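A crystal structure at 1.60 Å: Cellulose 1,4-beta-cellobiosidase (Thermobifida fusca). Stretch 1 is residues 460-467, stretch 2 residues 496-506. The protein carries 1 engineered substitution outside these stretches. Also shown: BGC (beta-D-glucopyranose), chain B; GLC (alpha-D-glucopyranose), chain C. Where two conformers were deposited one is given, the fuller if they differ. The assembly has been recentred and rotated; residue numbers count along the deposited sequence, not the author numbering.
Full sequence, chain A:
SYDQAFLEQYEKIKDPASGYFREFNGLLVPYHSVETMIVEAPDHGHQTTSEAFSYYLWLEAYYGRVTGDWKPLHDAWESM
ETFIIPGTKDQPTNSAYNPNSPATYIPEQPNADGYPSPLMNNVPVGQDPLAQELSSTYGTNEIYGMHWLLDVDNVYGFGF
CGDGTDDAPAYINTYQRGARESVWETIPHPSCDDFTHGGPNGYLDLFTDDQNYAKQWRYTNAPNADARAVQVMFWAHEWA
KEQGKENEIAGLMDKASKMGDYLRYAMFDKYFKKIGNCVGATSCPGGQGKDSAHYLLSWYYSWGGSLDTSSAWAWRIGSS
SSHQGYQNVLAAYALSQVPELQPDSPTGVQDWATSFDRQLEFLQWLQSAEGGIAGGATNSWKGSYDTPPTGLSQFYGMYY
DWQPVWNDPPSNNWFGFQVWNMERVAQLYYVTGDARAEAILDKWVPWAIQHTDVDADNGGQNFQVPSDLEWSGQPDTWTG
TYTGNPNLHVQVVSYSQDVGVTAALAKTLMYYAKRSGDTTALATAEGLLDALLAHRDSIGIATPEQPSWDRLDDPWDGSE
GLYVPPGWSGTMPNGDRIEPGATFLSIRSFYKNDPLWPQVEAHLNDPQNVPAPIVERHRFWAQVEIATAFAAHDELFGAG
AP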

# COMPACT_ATOMS: atom_id res chain seq x y z
N GLY A 460 -7.77 28.05 10.98
CA GLY A 460 -7.29 26.97 10.07
C GLY A 460 -7.77 27.03 8.68
O GLY A 460 -7.58 26.06 7.92
N GLN A 461 -8.38 28.14 8.26
CA GLN A 461 -8.85 28.22 6.91
C GLN A 461 -7.79 27.92 5.88
O GLN A 461 -8.08 27.26 4.89
N ASN A 462 -6.62 28.50 6.07
CA ASN A 462 -5.56 28.38 5.06
C ASN A 462 -4.39 27.59 5.66
O ASN A 462 -3.22 27.91 5.47
N PHE A 463 -4.70 26.53 6.44
CA PHE A 463 -3.61 25.74 6.99
C PHE A 463 -2.82 25.09 5.86
O PHE A 463 -3.34 24.93 4.75
N GLN A 464 -1.62 24.62 6.18
CA GLN A 464 -0.81 23.93 5.18
C GLN A 464 0.04 22.86 5.86
O GLN A 464 0.61 23.10 6.93
N VAL A 465 0.17 21.71 5.21
CA VAL A 465 1.05 20.66 5.66
C VAL A 465 2.00 20.30 4.52
O VAL A 465 1.70 20.60 3.32
N PRO A 466 3.13 19.67 4.83
CA PRO A 466 4.04 19.23 3.75
C PRO A 466 3.41 18.30 2.75
O PRO A 466 2.60 17.47 3.09
N SER A 467 3.82 18.39 1.49
CA SER A 467 3.35 17.57 0.43
C SER A 467 4.49 16.87 -0.31
O SER A 467 4.68 15.65 -0.18
N SER A 496 0.36 21.40 0.94
CA SER A 496 -1.03 21.13 0.53
C SER A 496 -1.97 21.32 1.72
O SER A 496 -1.55 21.57 2.83
N GLN A 497 -3.24 21.09 1.42
CA GLN A 497 -4.28 20.90 2.42
C GLN A 497 -4.86 19.43 2.42
O GLN A 497 -6.03 19.19 2.69
N ASP A 498 -4.01 18.50 2.06
CA ASP A 498 -4.44 17.10 1.93
C ASP A 498 -4.98 16.66 3.30
O ASP A 498 -4.24 16.59 4.22
N VAL A 499 -6.24 16.30 3.29
CA VAL A 499 -6.92 16.10 4.60
C VAL A 499 -6.48 14.77 5.23
O VAL A 499 -6.53 14.63 6.45
N GLY A 500 -6.14 13.80 4.38
CA GLY A 500 -5.69 12.48 4.85
C GLY A 500 -4.35 12.63 5.55
O GLY A 500 -4.10 12.11 6.67
N VAL A 501 -3.44 13.32 4.88
CA VAL A 501 -2.10 13.56 5.40
C VAL A 501 -2.23 14.38 6.70
O VAL A 501 -1.56 14.13 7.66
N THR A 502 -3.10 15.36 6.67
CA THR A 502 -3.36 16.21 7.82
C THR A 502 -3.77 15.37 9.03
O THR A 502 -3.26 15.55 10.11
N ALA A 503 -4.73 14.49 8.85
CA ALA A 503 -5.23 13.68 9.96
C ALA A 503 -4.15 12.76 10.52
O ALA A 503 -4.03 12.62 11.72
N ALA A 504 -3.33 12.16 9.63
CA ALA A 504 -2.27 11.30 10.10
C ALA A 504 -1.22 12.12 10.83
O ALA A 504 -0.63 11.65 11.83
N LEU A 505 -0.92 13.33 10.39
CA LEU A 505 0.03 14.19 11.07
C LEU A 505 -0.52 14.55 12.47
O LEU A 505 0.19 14.45 13.46
N ALA A 506 -1.78 14.91 12.54
CA ALA A 506 -2.41 15.25 13.80
C ALA A 506 -2.30 14.05 14.75
O ALA A 506 -1.96 14.24 15.96

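Val465 and Ser496 form an antiparallel hydrogen-bonded pair: Val465 N donates to Ser496 O (2.9 Å) and Ser496 N to Val465 O (2.8 Å). Their side chains share one face of the sheet. Val465 is m, and both methyls reach the helix. Its CG2 lies 4.0 Å from Val501 CG1, and its CG1 lies 4.0 Å from Leu505 CD2. Val501 (t), Thr502 (m) and Leu505 (t, chi2 p) all point toward the first stretch.

Gln497 is m, then t at chi2. This extended shape carries its amide to the turn, where NE2 donates to Gln461 O (3.2 Å) and to Phe463 O (3.1 Å). On the way, Gln497 CG passes over one face of the Phe463 ring in a CH-pi contact. Phe463 is p; its CA-to-CB bond points sideways, but the ring end comes nearer. Thr502 OG1 sits at the ring edge, 3.2 Å from Phe463 CE1, and donates to Asp498 O (2.8 Å). Gln464 (m, m) folds back so that its NE2 donates to Phe463 O (3.0 Å).

Ser496 is p. Its OG accepts from Asp498 N (2.9 Å) and meets a water that donates to Pro466 O. Asp498 (t) caps the helix: OD1 accepts from Val501 N (3.0 Å) and weakly from Gly500 N. Its OD2 lies 2.7 Å from BGC O6.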

# COMPACT_ATOMS: atom_id res chain seq x y z
CB GLN A 461 -9.57 29.57 6.62
CG GLN A 461 -11.01 29.49 7.09
CD GLN A 461 -11.80 28.47 6.24
OE1 GLN A 461 -11.51 28.28 5.05
NE2 GLN A 461 -12.74 27.74 6.88
CB ASN A 462 -5.10 29.79 4.69
CG ASN A 462 -6.22 30.60 4.06
OD1 ASN A 462 -6.99 30.09 3.31
ND2 ASN A 462 -6.28 31.86 4.37
CB PHE A 463 -4.22 24.60 7.87
CG PHE A 463 -4.75 23.40 7.12
CD1 PHE A 463 -3.97 22.30 6.90
CD2 PHE A 463 -6.06 23.43 6.58
CE1 PHE A 463 -4.50 21.26 6.26
CE2 PHE A 463 -6.57 22.31 5.92
CZ PHE A 463 -5.76 21.25 5.75
CB GLN A 464 0.18 24.94 4.51
CG GLN A 464 -0.47 26.12 3.75
CD GLN A 464 -0.72 25.68 2.36
OE1 GLN A 464 0.18 25.70 1.51
NE2 GLN A 464 -1.81 25.03 2.15
CB VAL A 465 0.24 19.38 6.08
CG1 VAL A 465 -0.71 19.76 7.25
CG2 VAL A 465 -0.57 18.82 4.93
CB PRO A 466 5.23 18.63 4.49
CG PRO A 466 5.12 19.25 5.87
CD PRO A 466 3.67 19.39 6.15
CB SER A 467 2.47 18.39 -0.55
OG SER A 467 2.17 17.55 -1.67
CB SER A 496 -1.13 19.71 0.01
OG SER A 496 -1.31 18.88 1.08
CB GLN A 497 -5.41 21.91 2.17
CG GLN A 497 -4.95 23.35 2.41
CD GLN A 497 -6.12 24.27 2.51
OE1 GLN A 497 -7.03 24.22 1.68
NE2 GLN A 497 -6.12 25.16 3.49
CB ASP A 498 -3.28 16.28 1.45
CG ASP A 498 -3.59 14.87 1.25
OD1 ASP A 498 -4.27 14.26 2.10
OD2 ASP A 498 -3.05 14.25 0.27
CB VAL A 499 -8.44 16.25 4.54
CG1 VAL A 499 -8.77 17.69 4.07
CG2 VAL A 499 -9.08 15.20 3.64
CB VAL A 501 -1.24 14.33 4.36
CG1 VAL A 501 0.04 14.84 5.04
CG2 VAL A 501 -0.98 13.44 3.20
CB THR A 502 -4.36 17.33 7.50
OG1 THR A 502 -3.79 18.15 6.44
CG2 THR A 502 -4.66 18.20 8.73
CB ALA A 503 -6.45 12.96 9.49
CB ALA A 504 -1.66 10.55 8.90
CB LEU A 505 0.30 15.43 10.22
CG LEU A 505 1.23 16.46 10.86
CD1 LEU A 505 2.55 15.82 11.24
CD2 LEU A 505 1.36 17.65 9.91
CB ALA A 506 -3.83 15.60 13.64
C2 BGC B . -0.03 12.24 -3.64
C3 BGC B . -0.58 10.84 -3.88
C4 BGC B . -1.77 10.56 -2.93
C5 BGC B . -2.81 11.68 -2.83
C6 BGC B . -3.78 11.52 -1.65
C1 BGC B . -1.13 13.26 -3.61
O1 BGC B . -0.50 14.55 -3.31
O2 BGC B . 0.91 12.45 -4.75
O3 BGC B . 0.44 9.85 -3.69
O4 BGC B . -2.47 9.37 -3.30
O5 BGC B . -2.16 12.94 -2.65
O6 BGC B . -3.14 11.61 -0.41
C1 GLC C . -1.56 13.37 -3.76
C2 GLC C . -0.42 12.44 -3.91
C3 GLC C . -0.93 10.99 -4.12
C4 GLC C . -1.87 10.57 -2.98
C5 GLC C . -2.94 11.67 -2.87
C6 GLC C . -3.91 11.52 -1.73
O1 GLC C . -2.19 13.25 -4.98
O2 GLC C . 0.30 12.77 -5.17
O3 GLC C . 0.14 10.08 -4.29
O4 GLC C . -2.54 9.34 -3.32
O5 GLC C . -2.32 12.94 -2.66
O6 GLC C . -3.21 11.62 -0.54
O HOH W 1 0.18 16.77 1.79